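Local coordinates for protein hookworm platelet inhibitor 1 (PDB 4TPV) that inhibits platelet aggregation and adhesion as a secreted hookworm toxin of the CAP superfamily, possibly by binding platelet integrins, at residues A84-R96 against N103-D115. Sequence-based numbering, arbitrary orientation. Where two conformers were deposited one is given.
Sequences AGNSWWSEIFELR and NGKTSNIANMVWD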
loop_
_atom_site.group_PDB
_atom_site.type_symbol
_atom_site.label_atom_id
_atom_site.label_comp_id
_atom_site.label_asym_id
_atom_site.label_seq_id
_atom_site.Cartn_x
_atom_site.Cartn_y
_atom_site.Cartn_z
ATOM N N ALA A 84 -2.504 3.043 -11.386
ATOM C CA ALA A 84 -2.699 1.941 -10.450
ATOM C C ALA A 84 -3.400 2.405 -9.178
ATOM O O ALA A 84 -4.363 1.773 -8.731
ATOM C CB ALA A 84 -1.356 1.294 -10.099
ATOM N N GLY A 85 -2.894 3.479 -8.573
ATOM C CA GLY A 85 -3.438 3.949 -7.318
ATOM C C GLY A 85 -4.925 4.209 -7.412
ATOM O O GLY A 85 -5.694 3.827 -6.531
ATOM N N ASN A 86 -5.338 4.857 -8.493
ATOM C CA ASN A 86 -6.745 5.218 -8.633
ATOM C C ASN A 86 -7.633 3.997 -8.833
ATOM O O ASN A 86 -8.756 3.934 -8.311
ATOM C CB ASN A 86 -6.918 6.223 -9.778
ATOM C CG ASN A 86 -6.699 7.640 -9.321
ATOM O OD1 ASN A 86 -7.616 8.287 -8.822
ATOM N ND2 ASN A 86 -5.470 8.125 -9.453
ATOM N N SER A 87 -7.148 3.021 -9.590
ATOM C CA SER A 87 -7.903 1.792 -9.765
ATOM C C SER A 87 -8.099 1.104 -8.417
ATOM O O SER A 87 -9.202 0.680 -8.100
ATOM C CB SER A 87 -7.201 0.842 -10.742
ATOM O OG SER A 87 -8.054 -0.247 -11.056
ATOM N N TRP A 88 -7.035 1.008 -7.626
ATOM C CA TRP A 88 -7.125 0.357 -6.325
ATOM C C TRP A 88 -7.969 1.184 -5.342
ATOM O O TRP A 88 -8.812 0.645 -4.624
ATOM C CB TRP A 88 -5.718 0.099 -5.773
ATOM C CG TRP A 88 -4.920 -0.819 -6.658
ATOM C CD1 TRP A 88 -5.408 -1.669 -7.587
ATOM C CD2 TRP A 88 -3.488 -0.953 -6.706
ATOM N NE1 TRP A 88 -4.383 -2.346 -8.215
ATOM C CE2 TRP A 88 -3.191 -1.912 -7.691
ATOM C CE3 TRP A 88 -2.438 -0.341 -6.024
ATOM C CZ2 TRP A 88 -1.886 -2.304 -7.989
ATOM C CZ3 TRP A 88 -1.143 -0.722 -6.319
ATOM C CH2 TRP A 88 -0.875 -1.692 -7.295
ATOM N N TRP A 89 -7.746 2.495 -5.299
ATOM C CA TRP A 89 -8.531 3.343 -4.389
ATOM C C TRP A 89 -10.037 3.279 -4.662
ATOM O O TRP A 89 -10.848 3.307 -3.728
ATOM C CB TRP A 89 -8.053 4.802 -4.475
ATOM C CG TRP A 89 -8.950 5.750 -3.710
ATOM C CD1 TRP A 89 -10.007 6.452 -4.205
ATOM C CD2 TRP A 89 -8.873 6.072 -2.316
ATOM N NE1 TRP A 89 -10.581 7.211 -3.212
ATOM C CE2 TRP A 89 -9.907 6.991 -2.040
ATOM C CE3 TRP A 89 -8.025 5.683 -1.276
ATOM C CZ2 TRP A 89 -10.113 7.527 -0.766
ATOM C CZ3 TRP A 89 -8.226 6.207 -0.020
ATOM C CH2 TRP A 89 -9.267 7.120 0.229
ATOM N N SER A 90 -10.408 3.167 -5.937
ATOM C CA SER A 90 -11.825 3.153 -6.315
ATOM C C SER A 90 -12.621 2.014 -5.664
ATOM O O SER A 90 -13.854 2.064 -5.608
ATOM C CB SER A 90 -11.964 3.079 -7.835
ATOM O OG SER A 90 -11.547 4.295 -8.437
ATOM N N GLU A 91 -11.936 1.004 -5.143
ATOM C CA GLU A 91 -12.618 -0.098 -4.479
ATOM C C GLU A 91 -13.235 0.337 -3.163
ATOM O O GLU A 91 -14.015 -0.402 -2.557
ATOM C CB GLU A 91 -11.651 -1.264 -4.242
ATOM C CG GLU A 91 -11.193 -1.914 -5.525
ATOM C CD GLU A 91 -10.326 -3.127 -5.275
ATOM O OE1 GLU A 91 -9.880 -3.294 -4.118
ATOM O OE2 GLU A 91 -10.134 -3.922 -6.224
ATOM N N ILE A 92 -12.854 1.526 -2.705
ATOM C CA ILE A 92 -13.388 2.044 -1.452
ATOM C C ILE A 92 -14.922 2.021 -1.445
ATOM O O ILE A 92 -15.534 1.825 -0.396
ATOM C CB ILE A 92 -12.849 3.477 -1.180
ATOM C CG1 ILE A 92 -13.039 3.847 0.285
ATOM C CG2 ILE A 92 -13.453 4.505 -2.159
ATOM C CD1 ILE A 92 -12.469 5.232 0.632
ATOM N N PHE A 93 -15.523 2.166 -2.623
ATOM C CA PHE A 93 -16.985 2.126 -2.727
ATOM C C PHE A 93 -17.595 0.762 -2.439
ATOM O O PHE A 93 -18.806 0.654 -2.234
ATOM C CB PHE A 93 -17.417 2.616 -4.123
ATOM C CG PHE A 93 -17.192 4.085 -4.324
ATOM C CD1 PHE A 93 -18.124 5.006 -3.849
ATOM C CD2 PHE A 93 -16.044 4.548 -4.944
ATOM C CE1 PHE A 93 -17.915 6.366 -4.017
ATOM C CE2 PHE A 93 -15.823 5.907 -5.107
ATOM C CZ PHE A 93 -16.761 6.817 -4.646
ATOM N N GLU A 94 -16.770 -0.281 -2.409
ATOM C CA GLU A 94 -17.280 -1.625 -2.143
ATOM C C GLU A 94 -16.994 -2.086 -0.714
ATOM O O GLU A 94 -17.455 -3.154 -0.298
ATOM C CB GLU A 94 -16.692 -2.626 -3.158
ATOM C CG GLU A 94 -17.093 -2.323 -4.602
ATOM C CD GLU A 94 -18.584 -2.496 -4.861
ATOM O OE1 GLU A 94 -19.233 -3.336 -4.197
ATOM O OE2 GLU A 94 -19.117 -1.782 -5.744
ATOM N N LEU A 95 -16.242 -1.293 0.046
ATOM C CA LEU A 95 -16.033 -1.589 1.454
ATOM C C LEU A 95 -17.355 -1.522 2.202
ATOM O O LEU A 95 -18.243 -0.742 1.837
ATOM C CB LEU A 95 -15.033 -0.620 2.083
ATOM C CG LEU A 95 -13.564 -0.871 1.745
ATOM C CD1 LEU A 95 -12.722 0.256 2.256
ATOM C CD2 LEU A 95 -13.114 -2.185 2.325
ATOM N N ARG A 96 -17.472 -2.351 3.237
ATOM C CA ARG A 96 -18.634 -2.359 4.121
ATOM C C ARG A 96 -18.208 -2.445 5.588
ATOM O O ARG A 96 -18.453 -3.449 6.282
ATOM C CB ARG A 96 -19.563 -3.523 3.770
ATOM C CG ARG A 96 -20.070 -3.499 2.341
ATOM C CD ARG A 96 -21.093 -2.389 2.108
ATOM N NE ARG A 96 -21.674 -2.454 0.765
ATOM C CZ ARG A 96 -21.244 -1.743 -0.277
ATOM N NH1 ARG A 96 -20.224 -0.897 -0.148
ATOM N NH2 ARG A 96 -21.845 -1.866 -1.455
ATOM N N ASN A 103 -14.014 -10.897 -1.280
ATOM C CA ASN A 103 -15.089 -11.036 -2.266
ATOM C C ASN A 103 -14.642 -10.558 -3.642
ATOM O O ASN A 103 -15.463 -10.378 -4.546
ATOM C CB ASN A 103 -16.338 -10.266 -1.812
ATOM C CG ASN A 103 -16.069 -8.778 -1.581
ATOM O OD1 ASN A 103 -15.161 -8.198 -2.164
ATOM N ND2 ASN A 103 -16.860 -8.165 -0.705
ATOM N N GLY A 104 -13.336 -10.364 -3.794
ATOM C CA GLY A 104 -12.783 -9.942 -5.064
ATOM C C GLY A 104 -12.983 -8.479 -5.404
ATOM O O GLY A 104 -12.481 -8.010 -6.421
ATOM N N LYS A 105 -13.682 -7.753 -4.541
ATOM C CA LYS A 105 -14.028 -6.360 -4.817
ATOM C C LYS A 105 -13.232 -5.347 -4.021
ATOM O O LYS A 105 -13.221 -4.170 -4.373
ATOM C CB LYS A 105 -15.523 -6.125 -4.558
ATOM C CG LYS A 105 -16.409 -6.973 -5.446
ATOM C CD LYS A 105 -17.874 -6.787 -5.134
ATOM C CE LYS A 105 -18.247 -7.541 -3.878
ATOM N NZ LYS A 105 -19.728 -7.769 -3.824
ATOM N N THR A 106 -12.561 -5.790 -2.958
ATOM C CA THR A 106 -11.927 -4.835 -2.054
ATOM C C THR A 106 -10.504 -5.211 -1.664
ATOM O O THR A 106 -9.946 -4.633 -0.739
ATOM C CB THR A 106 -12.740 -4.670 -0.745
ATOM O OG1 THR A 106 -12.956 -5.955 -0.144
ATOM C CG2 THR A 106 -14.078 -4.018 -1.031
ATOM N N SER A 107 -9.918 -6.181 -2.348
ATOM C CA SER A 107 -8.601 -6.653 -1.928
ATOM C C SER A 107 -7.539 -5.555 -2.074
ATOM O O SER A 107 -6.668 -5.401 -1.211
ATOM C CB SER A 107 -8.212 -7.891 -2.726
ATOM O OG SER A 107 -6.948 -8.396 -2.313
ATOM N N ASN A 108 -7.611 -4.776 -3.144
ATOM C CA ASN A 108 -6.573 -3.763 -3.338
ATOM C C ASN A 108 -6.710 -2.631 -2.327
ATOM O O ASN A 108 -5.724 -2.205 -1.711
ATOM C CB ASN A 108 -6.613 -3.215 -4.767
ATOM C CG ASN A 108 -6.336 -4.284 -5.798
ATOM O OD1 ASN A 108 -5.232 -4.850 -5.841
ATOM N ND2 ASN A 108 -7.312 -4.556 -6.646
ATOM N N ILE A 109 -7.919 -2.120 -2.141
ATOM C CA ILE A 109 -8.051 -1.038 -1.183
ATOM C C ILE A 109 -7.680 -1.532 0.225
ATOM O O ILE A 109 -7.022 -0.830 0.964
ATOM C CB ILE A 109 -9.471 -0.409 -1.197
ATOM C CG1 ILE A 109 -9.548 0.760 -0.207
ATOM C CG2 ILE A 109 -10.540 -1.435 -0.878
ATOM C CD1 ILE A 109 -8.701 1.978 -0.607
ATOM N N ALA A 110 -8.079 -2.753 0.573
ATOM C CA ALA A 110 -7.742 -3.291 1.897
ATOM C C ALA A 110 -6.223 -3.361 2.123
ATOM O O ALA A 110 -5.744 -3.076 3.239
ATOM C CB ALA A 110 -8.388 -4.670 2.078
ATOM N N ASN A 111 -5.461 -3.736 1.100
ATOM C CA ASN A 111 -4.015 -3.780 1.257
ATOM C C ASN A 111 -3.470 -2.375 1.490
ATOM O O ASN A 111 -2.553 -2.178 2.292
ATOM C CB ASN A 111 -3.333 -4.398 0.027
ATOM C CG ASN A 111 -2.968 -5.867 0.226
ATOM O OD1 ASN A 111 -2.484 -6.277 1.293
ATOM N ND2 ASN A 111 -3.172 -6.665 -0.826
ATOM N N MET A 112 -4.041 -1.394 0.785
ATOM C CA MET A 112 -3.542 -0.026 0.874
ATOM C C MET A 112 -3.843 0.638 2.210
ATOM O O MET A 112 -3.055 1.463 2.665
ATOM C CB MET A 112 -4.100 0.847 -0.263
ATOM C CG MET A 112 -3.594 0.460 -1.636
ATOM S SD MET A 112 -3.723 1.799 -2.846
ATOM C CE MET A 112 -5.474 2.153 -2.803
ATOM N N VAL A 113 -4.954 0.277 2.853
ATOM C CA VAL A 113 -5.329 0.934 4.117
ATOM C C VAL A 113 -5.323 0.008 5.344
ATOM O O VAL A 113 -5.752 0.412 6.436
ATOM C CB VAL A 113 -6.706 1.631 3.986
ATOM C CG1 VAL A 113 -6.654 2.674 2.861
ATOM C CG2 VAL A 113 -7.851 0.604 3.788
ATOM N N TRP A 114 -4.782 -1.199 5.198
ATOM C CA TRP A 114 -4.625 -2.082 6.361
ATOM C C TRP A 114 -3.775 -1.363 7.418
ATOM O O TRP A 114 -2.673 -0.902 7.101
ATOM C CB TRP A 114 -3.974 -3.416 5.950
ATOM C CG TRP A 114 -4.426 -4.521 6.848
ATOM C CD1 TRP A 114 -3.918 -4.841 8.079
ATOM C CD2 TRP A 114 -5.525 -5.415 6.621
ATOM N NE1 TRP A 114 -4.618 -5.900 8.624
ATOM C CE2 TRP A 114 -5.608 -6.271 7.750
ATOM C CE3 TRP A 114 -6.428 -5.597 5.565
ATOM C CZ2 TRP A 114 -6.572 -7.281 7.861
ATOM C CZ3 TRP A 114 -7.397 -6.608 5.674
ATOM C CH2 TRP A 114 -7.456 -7.431 6.829
ATOM N N ASP A 115 -4.257 -1.250 8.651
ATOM C CA ASP A 115 -3.650 -0.247 9.513
ATOM C C ASP A 115 -2.220 -0.652 9.900
ATOM O O ASP A 115 -1.345 0.212 10.016
ATOM C CB ASP A 115 -4.548 0.094 10.744
ATOM C CG ASP A 115 -4.864 -1.082 11.643
ATOM O OD1 ASP A 115 -4.463 -2.231 11.383
ATOM O OD2 ASP A 115 -5.555 -0.829 12.646
HETATM O O HOH W 1 -10.144 -6.568 -5.440
HETATM O O HOH W 2 -16.786 -5.505 1.119
HETATM O O HOH W 3 -20.943 -5.138 -4.346
#
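Ile109 and Met112, one turn apart on helix 107-113, press against helix 84-89 and the 3-10 segment 91-94. Ile109 sends CD1 obliquely to Trp89 CE3, 3.8 Å away, because CG1 lies anti to the backbone N (chi1 -178°); its CG2 branch instead meets Glu91 CB and Leu95 CG. Met112 bends at its last torsion to set CE 3.6 Å from Trp88 CB, while SD stands at the edge of the indole in a Met-aromatic contact. The Asn108 amide lies over one face of the same indole near its CD1-NE1 margin, its plane 17° from that of the ring, with Asn108 CG 3.3 Å from Trp88 CD1.

Farther out, the Glu91 carboxylate receives the first turn of helix 107-113. Glu91 OE1 accepts from Ile109 N (3.0 Å, 162°) and more weakly from Asn108 N, backbone N-H groups of that turn, where the helix dipole would probably favour its negative charge. Glu91 OE2 takes Asn108 ND2 at 2.9 Å from above the carboxylate plane, together with a water that also binds Ser107 N. Beyond it, a water joins Glu94 OE1 to Lys105 NZ.

The axes of segments 84-89 and 107-113 run at 105° to each other, and the pair packs within the CAP domain between helix 13-34, whose Tyr26 stacks on Trp89, and strand 68-73, whose Val70 O accepts from Trp88 NE1, and strand 130-138.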